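Local coordinates for protein triabin (Triatoma pallidipennis, PDB 1AVG) that inhibits thrombin by forming a non-covalent one-to-one complex with it, inhibiting thrombin-induced platelet aggregation and fibrin formation while barely suppressing amidolytic activity, at residues Glu19-Thr24 with Glu78-Lys83; Val38-Thr43 with Asn59-Asn64; Phe96-Val101 with Ala107-Ser112. All coordinates share one frame; numbering follows the deposited sequence.

Interaction 1: Glu19-Thr24 with Glu78-Lys83; sequences EFFNGT and EQYSFK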
loop_
_atom_site.group_PDB
_atom_site.type_symbol
_atom_site.label_atom_id
_atom_site.label_comp_id
_atom_site.label_asym_id
_atom_site.label_seq_id
_atom_site.Cartn_x
_atom_site.Cartn_y
_atom_site.Cartn_z
ATOM N N GLU C 19 23.895 9.217 8.774
ATOM C CA GLU C 19 22.979 9.979 7.933
ATOM C C GLU C 19 21.699 10.111 8.742
ATOM O O GLU C 19 20.940 11.068 8.585
ATOM C CB GLU C 19 22.698 9.267 6.607
ATOM C CG GLU C 19 23.720 9.546 5.512
ATOM C CD GLU C 19 23.258 9.067 4.141
ATOM O OE1 GLU C 19 23.233 7.839 3.906
ATOM O OE2 GLU C 19 22.922 9.922 3.294
ATOM N N PHE C 20 21.469 9.135 9.614
ATOM C CA PHE C 20 20.295 9.168 10.454
ATOM C C PHE C 20 20.526 10.014 11.692
ATOM O O PHE C 20 19.739 10.909 11.978
ATOM C CB PHE C 20 19.859 7.774 10.883
ATOM C CG PHE C 20 18.634 7.789 11.748
ATOM C CD1 PHE C 20 18.732 8.050 13.117
ATOM C CD2 PHE C 20 17.375 7.630 11.186
ATOM C CE1 PHE C 20 17.596 8.160 13.906
ATOM C CE2 PHE C 20 16.230 7.738 11.970
ATOM C CZ PHE C 20 16.345 8.005 13.334
ATOM N N PHE C 21 21.549 9.676 12.471
ATOM C CA PHE C 21 21.845 10.428 13.685
ATOM C C PHE C 21 22.489 11.759 13.359
ATOM O O PHE C 21 23.666 12.009 13.640
ATOM C CB PHE C 21 22.695 9.614 14.651
ATOM C CG PHE C 21 22.000 8.405 15.157
ATOM C CD1 PHE C 21 20.912 8.530 16.014
ATOM C CD2 PHE C 21 22.391 7.139 14.746
ATOM C CE1 PHE C 21 20.222 7.405 16.453
ATOM C CE2 PHE C 21 21.708 6.008 15.178
ATOM C CZ PHE C 21 20.621 6.139 16.032
ATOM N N ASN C 22 21.668 12.618 12.777
ATOM C CA ASN C 22 22.061 13.946 12.371
ATOM C C ASN C 22 20.754 14.671 12.110
ATOM O O ASN C 22 19.875 14.143 11.433
ATOM C CB ASN C 22 22.890 13.872 11.086
ATOM C CG ASN C 22 23.265 15.240 10.549
ATOM O OD1 ASN C 22 23.605 16.153 11.310
ATOM N ND2 ASN C 22 23.212 15.389 9.230
ATOM N N GLY C 23 20.588 15.838 12.717
ATOM C CA GLY C 23 19.371 16.603 12.509
ATOM C C GLY C 23 18.234 16.353 13.484
ATOM O O GLY C 23 18.440 15.931 14.626
ATOM N N THR C 24 17.022 16.625 13.016
ATOM C CA THR C 24 15.821 16.470 13.820
ATOM C C THR C 24 14.801 15.555 13.144
ATOM O O THR C 24 14.567 15.642 11.940
ATOM C CB THR C 24 15.159 17.850 14.085
ATOM O OG1 THR C 24 16.124 18.748 14.660
ATOM C CG2 THR C 24 13.970 17.709 15.030
ATOM N N GLU C 78 23.240 -6.159 15.493
ATOM C CA GLU C 78 22.442 -5.297 14.607
ATOM C C GLU C 78 21.443 -4.393 15.342
ATOM O O GLU C 78 20.315 -4.199 14.888
ATOM C CB GLU C 78 21.717 -6.146 13.539
ATOM C CG GLU C 78 20.743 -7.219 14.083
ATOM C CD GLU C 78 20.002 -8.005 12.994
ATOM O OE1 GLU C 78 20.538 -8.165 11.873
ATOM O OE2 GLU C 78 18.876 -8.476 13.275
ATOM N N GLN C 79 21.886 -3.791 16.439
ATOM C CA GLN C 79 21.016 -2.942 17.241
ATOM C C GLN C 79 21.792 -1.769 17.833
ATOM O O GLN C 79 22.957 -1.906 18.215
ATOM C CB GLN C 79 20.398 -3.791 18.356
ATOM C CG GLN C 79 19.102 -3.276 18.940
ATOM C CD GLN C 79 18.353 -4.345 19.732
ATOM O OE1 GLN C 79 17.128 -4.297 19.864
ATOM N NE2 GLN C 79 19.089 -5.313 20.267
ATOM N N TYR C 80 21.158 -0.601 17.842
ATOM C CA TYR C 80 21.763 0.607 18.390
ATOM C C TYR C 80 21.045 0.914 19.694
ATOM O O TYR C 80 19.849 1.198 19.691
ATOM C CB TYR C 80 21.628 1.762 17.397
ATOM C CG TYR C 80 22.408 1.530 16.122
ATOM C CD1 TYR C 80 22.078 0.483 15.263
ATOM C CD2 TYR C 80 23.506 2.321 15.801
ATOM C CE1 TYR C 80 22.824 0.221 14.121
ATOM C CE2 TYR C 80 24.262 2.071 14.659
ATOM C CZ TYR C 80 23.915 1.017 13.823
ATOM O OH TYR C 80 24.663 0.757 12.694
ATOM N N SER C 81 21.759 0.778 20.807
ATOM C CA SER C 81 21.189 1.011 22.128
ATOM C C SER C 81 21.597 2.348 22.741
ATOM O O SER C 81 22.747 2.770 22.612
ATOM C CB SER C 81 21.594 -0.128 23.061
ATOM O OG SER C 81 21.263 -1.385 22.493
ATOM N N PHE C 82 20.657 3.002 23.417
ATOM C CA PHE C 82 20.908 4.291 24.055
ATOM C C PHE C 82 20.347 4.333 25.469
ATOM O O PHE C 82 19.297 3.746 25.747
ATOM C CB PHE C 82 20.261 5.424 23.257
ATOM C CG PHE C 82 20.796 5.570 21.868
ATOM C CD1 PHE C 82 20.313 4.775 20.835
ATOM C CD2 PHE C 82 21.786 6.507 21.585
ATOM C CE1 PHE C 82 20.810 4.909 19.534
ATOM C CE2 PHE C 82 22.289 6.648 20.291
ATOM C CZ PHE C 82 21.800 5.845 19.262
ATOM N N LYS C 83 21.084 4.982 26.368
ATOM C CA LYS C 83 20.646 5.158 27.747
ATOM C C LYS C 83 20.227 6.611 27.807
ATOM O O LYS C 83 20.979 7.496 27.397
ATOM C CB LYS C 83 21.774 4.898 28.755
ATOM C CG LYS C 83 22.168 3.428 28.893
ATOM C CD LYS C 83 22.986 3.181 30.158
ATOM C CE LYS C 83 22.110 3.218 31.397
ATOM N NZ LYS C 83 21.132 2.092 31.394
#

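Interaction 2: Val38-Thr43 with Asn59-Asn64; sequences VCQKFT and NKFESN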
loop_
_atom_site.group_PDB
_atom_site.type_symbol
_atom_site.label_atom_id
_atom_site.label_comp_id
_atom_site.label_asym_id
_atom_site.label_seq_id
_atom_site.Cartn_x
_atom_site.Cartn_y
_atom_site.Cartn_z
ATOM N N VAL C 38 7.993 15.712 24.087
ATOM C CA VAL C 38 9.232 15.495 24.833
ATOM C C VAL C 38 10.433 15.518 23.860
ATOM O O VAL C 38 10.396 14.870 22.821
ATOM C CB VAL C 38 9.132 14.144 25.595
ATOM C CG1 VAL C 38 10.282 13.228 25.270
ATOM C CG2 VAL C 38 9.052 14.382 27.083
ATOM N N CYS C 39 11.455 16.317 24.144
ATOM C CA CYS C 39 12.619 16.365 23.262
ATOM C C CYS C 39 13.757 15.516 23.804
ATOM O O CYS C 39 14.168 15.665 24.958
ATOM C CB CYS C 39 13.128 17.793 23.056
ATOM S SG CYS C 39 14.670 17.853 22.075
ATOM N N GLN C 40 14.274 14.634 22.956
ATOM C CA GLN C 40 15.367 13.743 23.321
ATOM C C GLN C 40 16.561 14.081 22.452
ATOM O O GLN C 40 16.439 14.135 21.230
ATOM C CB GLN C 40 14.962 12.289 23.079
ATOM C CG GLN C 40 13.759 11.847 23.889
ATOM C CD GLN C 40 13.001 10.699 23.255
ATOM O OE1 GLN C 40 11.835 10.473 23.566
ATOM N NE2 GLN C 40 13.657 9.963 22.370
ATOM N N LYS C 41 17.703 14.338 23.076
ATOM C CA LYS C 41 18.912 14.651 22.336
ATOM C C LYS C 41 19.801 13.431 22.350
ATOM O O LYS C 41 20.143 12.911 23.407
ATOM C CB LYS C 41 19.602 15.865 22.943
ATOM C CG LYS C 41 18.779 17.119 22.727
ATOM C CD LYS C 41 19.123 18.259 23.666
ATOM C CE LYS C 41 18.189 19.431 23.390
ATOM N NZ LYS C 41 18.392 20.599 24.280
ATOM N N PHE C 42 20.076 12.912 21.160
ATOM C CA PHE C 42 20.902 11.726 20.999
ATOM C C PHE C 42 22.322 12.067 20.579
ATOM O O PHE C 42 22.562 13.004 19.812
ATOM C CB PHE C 42 20.286 10.767 19.966
ATOM C CG PHE C 42 19.103 9.998 20.473
ATOM C CD1 PHE C 42 17.893 10.636 20.738
ATOM C CD2 PHE C 42 19.195 8.637 20.698
ATOM C CE1 PHE C 42 16.795 9.924 21.224
ATOM C CE2 PHE C 42 18.103 7.916 21.184
ATOM C CZ PHE C 42 16.899 8.565 21.448
ATOM N N THR C 43 23.259 11.295 21.104
ATOM C CA THR C 43 24.656 11.457 20.780
ATOM C C THR C 43 25.231 10.059 20.535
ATOM O O THR C 43 25.191 9.175 21.406
ATOM C CB THR C 43 25.404 12.273 21.881
ATOM O OG1 THR C 43 26.816 12.045 21.805
ATOM C CG2 THR C 43 24.891 11.930 23.262
ATOM N N ASN C 59 2.143 8.717 26.324
ATOM C CA ASN C 59 1.607 8.869 27.676
ATOM C C ASN C 59 2.541 8.549 28.842
ATOM O O ASN C 59 2.231 8.886 29.984
ATOM C CB ASN C 59 0.326 8.041 27.811
ATOM C CG ASN C 59 0.465 6.651 27.205
ATOM O OD1 ASN C 59 1.332 5.867 27.599
ATOM N ND2 ASN C 59 -0.357 6.361 26.207
ATOM N N LYS C 60 3.671 7.902 28.573
ATOM C CA LYS C 60 4.613 7.555 29.636
ATOM C C LYS C 60 5.556 8.706 30.015
ATOM O O LYS C 60 6.189 8.661 31.072
ATOM C CB LYS C 60 5.437 6.326 29.239
ATOM C CG LYS C 60 4.605 5.144 28.770
ATOM C CD LYS C 60 4.267 4.179 29.892
ATOM C CE LYS C 60 5.468 3.308 30.251
ATOM N NZ LYS C 60 5.135 2.265 31.266
ATOM N N PHE C 61 5.635 9.733 29.168
ATOM C CA PHE C 61 6.511 10.883 29.403
ATOM C C PHE C 61 5.788 12.125 29.930
ATOM O O PHE C 61 4.634 12.380 29.596
ATOM C CB PHE C 61 7.239 11.277 28.108
ATOM C CG PHE C 61 8.220 10.251 27.611
ATOM C CD1 PHE C 61 8.893 9.416 28.490
ATOM C CD2 PHE C 61 8.465 10.124 26.252
ATOM C CE1 PHE C 61 9.796 8.469 28.018
ATOM C CE2 PHE C 61 9.367 9.182 25.773
ATOM C CZ PHE C 61 10.031 8.353 26.658
ATOM N N GLU C 62 6.485 12.918 30.733
ATOM C CA GLU C 62 5.906 14.141 31.251
ATOM C C GLU C 62 6.137 15.220 30.192
ATOM O O GLU C 62 7.184 15.244 29.554
ATOM C CB GLU C 62 6.566 14.520 32.576
ATOM C CG GLU C 62 5.571 14.866 33.668
ATOM C CD GLU C 62 4.555 13.766 33.871
ATOM O OE1 GLU C 62 4.974 12.602 34.046
ATOM O OE2 GLU C 62 3.338 14.060 33.836
ATOM N N SER C 63 5.170 16.118 30.042
ATOM C CA SER C 63 5.200 17.200 29.053
ATOM C C SER C 63 6.367 18.183 29.029
ATOM O O SER C 63 6.730 18.688 27.960
ATOM C CB SER C 63 3.904 18.001 29.139
ATOM O OG SER C 63 3.684 18.437 30.471
ATOM N N ASN C 64 6.906 18.524 30.193
ATOM C CA ASN C 64 8.013 19.482 30.247
ATOM C C ASN C 64 9.341 18.851 30.631
ATOM O O ASN C 64 10.091 19.422 31.427
ATOM C CB ASN C 64 7.688 20.601 31.233
ATOM C CG ASN C 64 6.771 21.640 30.650
ATOM O OD1 ASN C 64 7.183 22.448 29.815
ATOM N ND2 ASN C 64 5.520 21.631 31.081
#

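Interaction 3: Phe96-Val101 with Ala107-Ser112; sequences FTFISV and ALVCRS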
loop_
_atom_site.group_PDB
_atom_site.type_symbol
_atom_site.label_atom_id
_atom_site.label_comp_id
_atom_site.label_asym_id
_atom_site.label_seq_id
_atom_site.Cartn_x
_atom_site.Cartn_y
_atom_site.Cartn_z
ATOM N N PHE C 96 17.102 0.657 19.110
ATOM C CA PHE C 96 16.512 0.871 17.783
ATOM C C PHE C 96 16.942 -0.191 16.772
ATOM O O PHE C 96 18.141 -0.429 16.596
ATOM C CB PHE C 96 16.947 2.213 17.194
ATOM C CG PHE C 96 16.572 3.408 18.011
ATOM C CD1 PHE C 96 15.419 3.418 18.786
ATOM C CD2 PHE C 96 17.376 4.545 17.980
ATOM C CE1 PHE C 96 15.073 4.548 19.518
ATOM C CE2 PHE C 96 17.041 5.677 18.705
ATOM C CZ PHE C 96 15.885 5.681 19.479
ATOM N N THR C 97 15.972 -0.828 16.121
ATOM C CA THR C 97 16.245 -1.818 15.072
ATOM C C THR C 97 15.664 -1.153 13.831
ATOM O O THR C 97 14.443 -1.047 13.689
ATOM C CB THR C 97 15.510 -3.153 15.317
ATOM O OG1 THR C 97 15.973 -3.749 16.534
ATOM C CG2 THR C 97 15.757 -4.118 14.169
ATOM N N PHE C 98 16.527 -0.626 12.975
ATOM C CA PHE C 98 16.044 0.057 11.792
ATOM C C PHE C 98 15.578 -0.922 10.735
ATOM O O PHE C 98 16.354 -1.752 10.274
ATOM C CB PHE C 98 17.119 0.991 11.260
ATOM C CG PHE C 98 17.493 2.082 12.228
ATOM C CD1 PHE C 98 18.463 1.865 13.205
ATOM C CD2 PHE C 98 16.845 3.311 12.195
ATOM C CE1 PHE C 98 18.779 2.856 14.141
ATOM C CE2 PHE C 98 17.155 4.306 13.124
ATOM C CZ PHE C 98 18.125 4.074 14.103
ATOM N N ILE C 99 14.305 -0.819 10.365
ATOM C CA ILE C 99 13.686 -1.693 9.361
ATOM C C ILE C 99 13.832 -1.134 7.927
ATOM O O ILE C 99 14.359 -1.801 7.036
ATOM C CB ILE C 99 12.155 -1.884 9.644
ATOM C CG1 ILE C 99 11.877 -2.081 11.143
ATOM C CG2 ILE C 99 11.604 -3.050 8.844
ATOM C CD1 ILE C 99 12.467 -3.324 11.752
ATOM N N SER C 100 13.377 0.102 7.730
ATOM C CA SER C 100 13.400 0.770 6.432
ATOM C C SER C 100 13.533 2.250 6.711
ATOM O O SER C 100 12.816 2.783 7.549
ATOM C CB SER C 100 12.074 0.519 5.703
ATOM O OG SER C 100 11.934 1.311 4.533
ATOM N N VAL C 101 14.403 2.927 5.977
ATOM C CA VAL C 101 14.615 4.343 6.204
ATOM C C VAL C 101 15.141 5.121 5.009
ATOM O O VAL C 101 15.943 4.626 4.226
ATOM C CB VAL C 101 15.565 4.585 7.460
ATOM C CG1 VAL C 101 16.653 3.545 7.530
ATOM C CG2 VAL C 101 16.199 5.980 7.428
ATOM N N ALA C 107 11.357 7.002 8.449
ATOM C CA ALA C 107 12.034 5.768 8.815
ATOM C C ALA C 107 11.163 4.918 9.708
ATOM O O ALA C 107 10.621 5.414 10.694
ATOM C CB ALA C 107 13.332 6.089 9.532
ATOM N N LEU C 108 11.002 3.653 9.335
ATOM C CA LEU C 108 10.222 2.699 10.111
ATOM C C LEU C 108 11.274 2.078 11.027
ATOM O O LEU C 108 12.353 1.716 10.563
ATOM C CB LEU C 108 9.603 1.657 9.177
ATOM C CG LEU C 108 8.433 0.770 9.632
ATOM C CD1 LEU C 108 8.822 -0.695 9.547
ATOM C CD2 LEU C 108 7.938 1.128 11.032
ATOM N N VAL C 109 10.979 1.972 12.319
ATOM C CA VAL C 109 11.941 1.457 13.297
ATOM C C VAL C 109 11.251 0.665 14.414
ATOM O O VAL C 109 10.144 0.999 14.823
ATOM C CB VAL C 109 12.728 2.665 13.951
ATOM C CG1 VAL C 109 13.588 2.206 15.103
ATOM C CG2 VAL C 109 13.595 3.370 12.922
ATOM N N CYS C 110 11.877 -0.411 14.874
ATOM C CA CYS C 110 11.303 -1.175 15.974
ATOM C C CYS C 110 12.059 -0.695 17.203
ATOM O O CYS C 110 13.286 -0.724 17.219
ATOM C CB CYS C 110 11.499 -2.671 15.776
ATOM S SG CYS C 110 10.414 -3.683 16.832
ATOM N N ARG C 111 11.331 -0.195 18.195
ATOM C CA ARG C 111 11.923 0.335 19.413
ATOM C C ARG C 111 11.566 -0.429 20.677
ATOM O O ARG C 111 10.414 -0.816 20.888
ATOM C CB ARG C 111 11.497 1.786 19.555
ATOM C CG ARG C 111 11.900 2.502 20.830
ATOM C CD ARG C 111 11.997 3.980 20.489
ATOM N NE ARG C 111 11.388 4.924 21.426
ATOM C CZ ARG C 111 10.204 4.786 22.008
ATOM N NH1 ARG C 111 9.458 3.708 21.802
ATOM N NH2 ARG C 111 9.687 5.814 22.664
ATOM N N SER C 112 12.576 -0.678 21.495
ATOM C CA SER C 112 12.380 -1.352 22.763
ATOM C C SER C 112 12.756 -0.354 23.834
ATOM O O SER C 112 13.896 0.120 23.867
ATOM C CB SER C 112 13.275 -2.577 22.874
ATOM O OG SER C 112 12.904 -3.538 21.914
#

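Interaction 1: Glu19-Thr24 with Glu78-Lys83
The ring of Phe-21 meets two side chains of strand 80-86, closely at Phe-82 and more loosely at Tyr-80. On the tight side the Phe-21 and Phe-82 side chains come from opposite directions, and the CZ and CE1 atoms of the two rings meet, CZ of Phe-21 lying 3.5 Å from CZ of Phe-82. The planes are 51° apart, an oblique aromatic pair. On one face of Phe-21 sits its own neighbour: CD1 of Phe-20 rests over the ring centre, 3.6 Å above it. Phe-21 is the first residue to leave helix 17-20 and the centre of an inverse gamma turn, just before Gly-23, Thr-24 and Trp-25. This Gly-X-Trp sequence opening the first strand is the lipocalin signature, and, as in other lipocalins, an arginine, Arg-129, binds the backbone here through the carbonyls of Asn-22 and Thr-24. Phe-20 stacks on Trp-25. The looser side is that of Tyr-80, a partly exposed residue touched by Phe-21 through one atom pair, CE2 of Phe-21 lying 4.1 Å from CD2 of Tyr-80, the two side chains crossing at a slant.

Interaction 2: Val38-Thr43 with Asn59-Asn64
Phe-61 leans from the loop 59-64 onto Val-38 and Gln-40, two residues near the start of strand 37-43, and its side chain meets both of them. Its CB packs on one branch of Val-38, at 3.7 Å from CG2. The first torsion sets CG anti to the carbonyl carbon and beside the backbone N (chi1 -66°), which directs the ring toward the strand. Beyond CG, ring atoms CD2 and CE2 approach the other branch of the valine: CD2 of Phe-61 is 3.7 Å from CG1 of Val-38, and CE2 of Phe-61 is 4.2 Å from the same methyl. The two methyls of Val-38 are thus shared between the root and the ring of one phenylalanine, with the side chains crossing at about a right angle. Farther out, CE2 and CZ reach the end of the Gln-40 side chain. That chain is extended beyond CG and brings its amide up to the ring, the two planes standing 83° apart. CG2 of Val-38 also lies against the carbonyl O of Glu-62, so the loop backbone passes beside the valine, while the Glu-62 side chain sets off away from the strand. Apolar packing, not polar bonding, joins the two segments. Around them, Phe-61 makes an edge-to-face pair with Tyr-58 and meets Phe-67 at an angle. Cys-39, disulfide-bonded to Cys-142, ties strand 37-43 to the C terminus. Strand 37-43 lies between strands 51-56 and 66-71, bonded to the former through Val-38 and Gln-40 and to the latter through Cys-39 and Lys-41; the loop connecting those two flanking strands therefore passes across the start of the strand between them, with Phe-61 turned in against it.

Interaction 3: Phe96-Val101 with Ala107-Ser112
The carbonyl O of Leu-108 takes two backbone N-H groups from consecutive residues: Ile-99 N at 3.2 Å from Leu-108 O, and a weak, longer bond from Ser-100 N. Two residues facing one make a classic beta bulge, which shifts the register of the hairpin between strands 92-101 and 106-115. Leu-108 N in turn bonds to Ser-100 O at 2.7 Å, completing the bulge. Before it, Thr-97 and Cys-110 form a regular antiparallel hydrogen-bonded pair, with Thr-97 N to Cys-110 O and Cys-110 N to Thr-97 O each 2.9 Å. On one face of the sheet, Phe-98 and Val-109 lie side by side, ring atoms CD2 and CE2 touching CG2 of Val-109. Further along, Phe-96 runs beside Arg-111, whose CD and CG lie at the ring edge near its plane. The guanidinium plane is only 8° from that of the ring, but the chain lies beside the ring's edge, so the two are not stacked. Val-101 packs CB to CB on Ala-107 at the other end. The opposite face carries Thr-97, Ser-100, Leu-108 and Cys-110, the last joined by a disulfide to Cys-6. The Ile-99 and Leu-108 side chains pass at a slant, CB of Ile-99 lying 3.5 Å from CD1 of Leu-108. Here Ser-100 OG bonds to the chain of another protein in the complex, presumably thrombin, which also packs on Ile-99 and Leu-108. The face of Phe-96, Phe-98 and Val-109 thus takes in a buried arginine, whose charge is met by a salt bridge to Glu-55 and a cation-pi contact with Tyr-58, while the other, at the bulge, offers a hydroxyl and apolar side chains to the partner protein.

Overall arrangement
From the N terminus, segment 19-24 opens the long loop that interaction 1 closes at 78-83. Nested inside it, interaction 2 closes the shorter loop from 38-43 to 59-64. Interaction 3 follows in series, closing the hairpin 92-101/106-115 beside strand 80-86, to which Phe-96 N is probably hydrogen-bonded through Tyr-80 O. Interactions 2 and 3 lie on opposite sides of the chain's centre, about 18 Å apart between centres, yet Phe-42, Phe-82 and Phe-96 meet one another and bring all three together in one aromatic cluster. The entry to the first strand, the second strand and the loop between the third and fourth, and the fifth to seventh strands of the calycin barrel are thereby tied together.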